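Local coordinates for putative silent information regulator 2 (Leishmania infantum, PDB 5OL0), which probably acts as a NAD-dependent, zinc-containing protein deacetylase of the sirtuin family, removing acetyl groups from lysine side chains and probably regulating gene expression, at residues L37-A42 with L228-V233; L121-Q126 with G130-A135. All coordinates share one frame; numbering follows the deposited sequence.

Interaction 1 of 2, residues L37-A42 with L228-V233; sequences LVLVGA and LLPCVV
Leu-39 and Leu-229 meet through their branch ends, and the contact they begin is apolar throughout. The strand reaches outward with two leucines, separated by one residue and therefore on the same face of the sheet, while the loop 228-233 answers with Leu-229, Pro-230 and Val-233. Leu-39 does most of the work: both of its methyls reach Leu-229, and CD1 alone also meets Pro-230. Its CD2 lies against CD1 of Leu-229 at 3.8 Å, and its CD1 divides itself between CB of the same leucine, at 3.9 Å, and the proline ring. With CG of Leu-39 anti to the carbonyl carbon (chi1 -48°), the fork is turned so that CD1 lies over the Leu-229/Pro-230 junction and CD2 beside the end of Leu-229.

The proline takes part through the CD-CG side of its ring. Pro-230 CD comes to 3.7 Å from Leu-39 CD1, with CG of the ring somewhat farther from the same methyl, at 4.2 Å. The third meeting is slacker: Leu-37 CD2 and Val-233 CG1 approach to 4.3 Å at the end of the contact nearer the start of the strand. All five residues are buried, and about 180 Å² of surface is removed from solvent between the segments. Even at the closest backbone approach, Leu-39 to Leu-229, the CA atoms are 8.3 Å apart, a gap bridged by side chains.

The arrangement is a worked case of how a Rossmann-like sheet is covered on one face by a connecting segment. Strand 36-40 is an inner strand, hydrogen-bonded on one flank to strand 120-125 and on the other to strand 213-217. The loop 228-233 belongs to the connection between strands 213-217 and 239-242; behind it, Leu-229 also rests on Phe-200 and Leu-204 of helix 198-207, so strand, loop and helix share one hydrophobic layer.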
loop_
_atom_site.group_PDB
_atom_site.type_symbol
_atom_site.label_atom_id
_atom_site.label_comp_id
_atom_site.label_asym_id
_atom_site.label_seq_id
_atom_site.Cartn_x
_atom_site.Cartn_y
_atom_site.Cartn_z
ATOM N N LEU A 37 -5.234 -10.918 -6.432
ATOM C CA LEU A 37 -4.100 -10.174 -5.897
ATOM C C LEU A 37 -4.547 -8.726 -5.725
ATOM O O LEU A 37 -4.992 -8.101 -6.676
ATOM C CB LEU A 37 -2.940 -10.265 -6.857
ATOM C CG LEU A 37 -1.702 -9.438 -6.515
ATOM C CD1 LEU A 37 -0.997 -10.014 -5.318
ATOM C CD2 LEU A 37 -0.778 -9.436 -7.699
ATOM N N VAL A 38 -4.453 -8.221 -4.505
ATOM C CA VAL A 38 -4.837 -6.854 -4.253
ATOM C C VAL A 38 -3.577 -6.122 -3.934
ATOM O O VAL A 38 -2.797 -6.538 -3.066
ATOM C CB VAL A 38 -5.823 -6.744 -3.067
ATOM C CG1 VAL A 38 -6.284 -5.267 -2.848
ATOM C CG2 VAL A 38 -7.030 -7.607 -3.313
ATOM N N LEU A 39 -3.379 -5.028 -4.631
ATOM C CA LEU A 39 -2.311 -4.058 -4.364
ATOM C C LEU A 39 -2.863 -2.744 -3.856
ATOM O O LEU A 39 -3.843 -2.207 -4.406
ATOM C CB LEU A 39 -1.551 -3.743 -5.661
ATOM C CG LEU A 39 -1.135 -4.946 -6.481
ATOM C CD1 LEU A 39 -0.294 -4.518 -7.667
ATOM C CD2 LEU A 39 -0.348 -5.952 -5.650
ATOM N N VAL A 40 -2.190 -2.168 -2.862
ATOM C CA VAL A 40 -2.699 -1.051 -2.143
ATOM C C VAL A 40 -1.667 0.042 -2.065
ATOM O O VAL A 40 -0.530 -0.245 -1.773
ATOM C CB VAL A 40 -3.088 -1.471 -0.701
ATOM C CG1 VAL A 40 -3.799 -0.315 -0.021
ATOM C CG2 VAL A 40 -4.017 -2.663 -0.697
ATOM N N GLY A 41 -2.057 1.296 -2.307
ATOM C CA GLY A 41 -1.154 2.444 -2.105
ATOM C C GLY A 41 -1.813 3.605 -1.366
ATOM O O GLY A 41 -2.889 3.454 -0.834
ATOM N N ALA A 42 -1.209 4.800 -1.449
ATOM C CA ALA A 42 -1.535 5.940 -0.594
ATOM C C ALA A 42 -2.999 6.403 -0.791
ATOM O O ALA A 42 -3.639 6.847 0.159
ATOM C CB ALA A 42 -0.595 7.092 -0.869
ATOM N N LEU A 228 6.390 -3.623 -10.140
ATOM C CA LEU A 228 6.453 -4.772 -11.064
ATOM C C LEU A 228 5.325 -5.742 -10.881
ATOM O O LEU A 228 5.026 -6.513 -11.790
ATOM C CB LEU A 228 7.718 -5.550 -10.923
ATOM C CG LEU A 228 8.976 -4.926 -11.488
ATOM C CD1 LEU A 228 10.156 -5.756 -11.001
ATOM C CD2 LEU A 228 8.878 -4.975 -13.014
ATOM N N LEU A 229 4.700 -5.710 -9.711
ATOM C CA LEU A 229 3.709 -6.729 -9.398
ATOM C C LEU A 229 2.664 -6.954 -10.492
ATOM O O LEU A 229 2.485 -8.067 -10.950
ATOM C CB LEU A 229 3.048 -6.445 -8.037
ATOM C CG LEU A 229 3.911 -6.861 -6.865
ATOM C CD1 LEU A 229 3.421 -6.169 -5.611
ATOM C CD2 LEU A 229 3.894 -8.389 -6.647
ATOM N N PRO A 230 1.993 -5.906 -10.942
ATOM C CA PRO A 230 0.963 -6.135 -11.950
ATOM C C PRO A 230 1.483 -6.390 -13.345
ATOM O O PRO A 230 0.686 -6.760 -14.239
ATOM C CB PRO A 230 0.185 -4.807 -11.938
ATOM C CG PRO A 230 1.170 -3.786 -11.496
ATOM C CD PRO A 230 2.071 -4.487 -10.543
ATOM N N CYS A 231 2.777 -6.135 -13.558
ATOM C CA CYS A 231 3.447 -6.444 -14.821
ATOM C C CYS A 231 3.722 -7.927 -15.045
ATOM O O CYS A 231 3.935 -8.311 -16.182
ATOM C CB CYS A 231 4.757 -5.627 -14.958
ATOM S SG CYS A 231 4.361 -3.834 -14.889
ATOM N N VAL A 232 3.787 -8.731 -13.987
ATOM C CA VAL A 232 4.189 -10.157 -14.064
ATOM C C VAL A 232 2.963 -11.105 -13.958
ATOM O O VAL A 232 3.112 -12.292 -14.075
ATOM C CB VAL A 232 5.265 -10.563 -13.027
ATOM C CG1 VAL A 232 6.604 -9.806 -13.232
ATOM C CG2 VAL A 232 4.812 -10.321 -11.611
ATOM N N VAL A 233 1.756 -10.583 -13.784
ATOM C CA VAL A 233 0.572 -11.428 -13.821
ATOM C C VAL A 233 0.358 -11.884 -15.267
ATOM O O VAL A 233 0.811 -11.215 -16.184
ATOM C CB VAL A 233 -0.687 -10.725 -13.285
ATOM C CG1 VAL A 233 -0.404 -10.177 -11.902
ATOM C CG2 VAL A 233 -1.162 -9.621 -14.207
#

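Interaction 2 of 2, residues L121-Q126 with G130-A135; sequences LRCCTQ and GLEKAA
Thr-125 OG1 donates a hydrogen bond to Glu-132 OE2, and this short link of 2.6 Å is the polar centre of the contact between the strand end and the helix that follows it. The hydroxyl does not lie in the plane of the carboxylate: it meets OE2 from above, 50° out of that plane. The two side chains come from opposite directions, and the threonine methyl only packs alongside, CG2 standing 3.5 Å from OE1. Two residues earlier, on the same face of the strand, Cys-123 adds a looser contact, its SG lying 4.0 Å from CG of Glu-132.

The shape of the glutamate explains how one residue serves both partners. Its chain bends at chi2 (84°), turning the carboxylate toward Thr-125 while CG remains beside Cys-123. This is the strand-to-helix step of a beta-alpha-beta unit, in which strand 120-125 leads through the short loop 126-130 into helix 131-134 and on to strand 142-144, as in the Rossmann-like domain of sirtuins.

In the next shell, Val-40, Leu-142 and His-108 pack against the buried Glu-132, giving its acidic group a largely enclosed setting. Thr-125 OG1 is also bonded to the backbone N of Asn-127, which ties the contact to the loop just beyond the strand. There Gln-126 and Asn-127 probably bind NAD(+), as in a close relative, and Gln-126 O is hydrogen-bonded to ND1 of His-146, the likely proton acceptor. Gly-130 occupies the N-cap position with positive phi, and its O receives the N-H of Ala-134 at 2.9 Å.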
loop_
_atom_site.group_PDB
_atom_site.type_symbol
_atom_site.label_atom_id
_atom_site.label_comp_id
_atom_site.label_asym_id
_atom_site.label_seq_id
_atom_site.Cartn_x
_atom_site.Cartn_y
_atom_site.Cartn_z
ATOM N N LEU A 121 -5.715 -14.097 -2.879
ATOM C CA LEU A 121 -4.419 -14.742 -3.018
ATOM C C LEU A 121 -3.355 -14.027 -2.147
ATOM O O LEU A 121 -2.554 -14.645 -1.445
ATOM C CB LEU A 121 -4.032 -14.713 -4.455
ATOM C CG LEU A 121 -2.673 -15.258 -4.875
ATOM C CD1 LEU A 121 -2.525 -16.769 -4.624
ATOM C CD2 LEU A 121 -2.532 -14.870 -6.349
ATOM N N ARG A 122 -3.310 -12.704 -2.220
ATOM C CA ARG A 122 -2.330 -11.966 -1.419
ATOM C C ARG A 122 -2.732 -10.527 -1.469
ATOM O O ARG A 122 -3.281 -10.067 -2.473
ATOM C CB ARG A 122 -0.918 -12.128 -2.002
ATOM C CG ARG A 122 0.215 -12.030 -0.970
ATOM C CD ARG A 122 0.290 -13.360 -0.206
ATOM N NE ARG A 122 1.299 -13.334 0.869
ATOM C CZ ARG A 122 2.598 -13.669 0.699
ATOM N NH1 ARG A 122 3.085 -14.013 -0.485
ATOM N NH2 ARG A 122 3.435 -13.622 1.720
ATOM N N CYS A 123 -2.483 -9.832 -0.383
ATOM C CA CYS A 123 -2.613 -8.395 -0.362
ATOM C C CYS A 123 -1.204 -7.828 -0.212
ATOM O O CYS A 123 -0.498 -8.166 0.752
ATOM C CB CYS A 123 -3.467 -7.931 0.832
ATOM S SG CYS A 123 -3.542 -6.111 0.923
ATOM N N CYS A 124 -0.801 -6.974 -1.143
ATOM C CA CYS A 124 0.543 -6.373 -1.108
ATOM C C CYS A 124 0.336 -4.881 -1.042
ATOM O O CYS A 124 -0.271 -4.312 -1.953
ATOM C CB CYS A 124 1.280 -6.716 -2.381
ATOM S SG CYS A 124 1.720 -8.497 -2.598
ATOM N N THR A 125 0.860 -4.247 -0.007
ATOM C CA THR A 125 0.652 -2.810 0.216
ATOM C C THR A 125 1.990 -2.086 0.201
ATOM O O THR A 125 2.975 -2.567 0.695
ATOM C CB THR A 125 -0.071 -2.563 1.549
ATOM O OG1 THR A 125 -0.289 -1.169 1.749
ATOM C CG2 THR A 125 0.690 -3.137 2.787
ATOM N N GLN A 126 2.031 -0.945 -0.421
ATOM C CA GLN A 126 3.159 -0.071 -0.324
ATOM C C GLN A 126 2.961 0.991 0.774
ATOM O O GLN A 126 3.877 1.728 1.067
ATOM C CB GLN A 126 3.449 0.576 -1.678
ATOM C CG GLN A 126 2.426 1.455 -2.318
ATOM C CD GLN A 126 2.921 1.940 -3.683
ATOM O OE1 GLN A 126 4.024 2.409 -3.822
ATOM N NE2 GLN A 126 2.135 1.824 -4.641
ATOM N N GLY A 130 0.032 0.306 8.357
ATOM C CA GLY A 130 -0.516 -0.865 9.036
ATOM C C GLY A 130 -2.042 -1.075 9.016
ATOM O O GLY A 130 -2.583 -1.934 9.739
ATOM N N LEU A 131 -2.769 -0.375 8.166
ATOM C CA LEU A 131 -4.210 -0.546 8.179
ATOM C C LEU A 131 -4.774 -1.829 7.626
ATOM O O LEU A 131 -5.870 -2.193 7.974
ATOM C CB LEU A 131 -4.902 0.644 7.531
ATOM C CG LEU A 131 -4.585 1.939 8.224
ATOM C CD1 LEU A 131 -5.158 3.153 7.486
ATOM C CD2 LEU A 131 -5.040 1.940 9.681
ATOM N N GLU A 132 -4.075 -2.493 6.741
ATOM C CA GLU A 132 -4.504 -3.800 6.282
ATOM C C GLU A 132 -4.523 -4.781 7.494
ATOM O O GLU A 132 -5.494 -5.521 7.708
ATOM C CB GLU A 132 -3.593 -4.336 5.193
ATOM C CG GLU A 132 -3.523 -3.479 3.912
ATOM C CD GLU A 132 -2.522 -2.314 4.009
ATOM O OE1 GLU A 132 -1.795 -2.135 5.064
ATOM O OE2 GLU A 132 -2.507 -1.532 3.061
ATOM N N LYS A 133 -3.427 -4.765 8.258
ATOM C CA LYS A 133 -3.272 -5.531 9.503
ATOM C C LYS A 133 -4.340 -5.110 10.516
ATOM O O LYS A 133 -4.973 -5.950 11.161
ATOM C CB LYS A 133 -1.871 -5.302 10.093
ATOM C CG LYS A 133 -1.554 -6.155 11.314
ATOM C CD LYS A 133 -0.057 -6.107 11.619
ATOM C CE LYS A 133 0.307 -7.101 12.715
ATOM N NZ LYS A 133 0.610 -6.470 14.032
ATOM N N ALA A 134 -4.638 -3.828 10.587
ATOM C CA ALA A 134 -5.676 -3.354 11.526
ATOM C C ALA A 134 -7.046 -3.865 11.145
ATOM O O ALA A 134 -7.870 -4.102 12.003
ATOM C CB ALA A 134 -5.678 -1.817 11.583
ATOM N N ALA A 135 -7.288 -4.079 9.850
ATOM C CA ALA A 135 -8.547 -4.641 9.375
ATOM C C ALA A 135 -8.634 -6.181 9.523
ATOM O O ALA A 135 -9.638 -6.728 9.133
ATOM C CB ALA A 135 -8.795 -4.245 7.906
#

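Overall arrangement
Interactions 1 and 2 share a sheet, since strands 36-40 and 120-125 are neighbours in it; their centres are 12 Å apart. Backbone contacts join the two, with probable hydrogen bonds from Cys-124 N to Val-38 O (2.8 Å) and from Gln-126 N to Val-40 O (3.0 Å). Alternation along the strands sorts the side chains: Leu-37 and Leu-39 serve interaction 1, whereas Val-40 packs its CG1 3.6 Å from Glu-132 OE2 of interaction 2. The side chain of Leu-39 is about 5 Å from that of Thr-219, a likely NAD(+)-binding residue; interaction 2 holds another, Gln-126. The side chain of Thr-125 is about 7 Å from that of His-146, its catalytic neighbour.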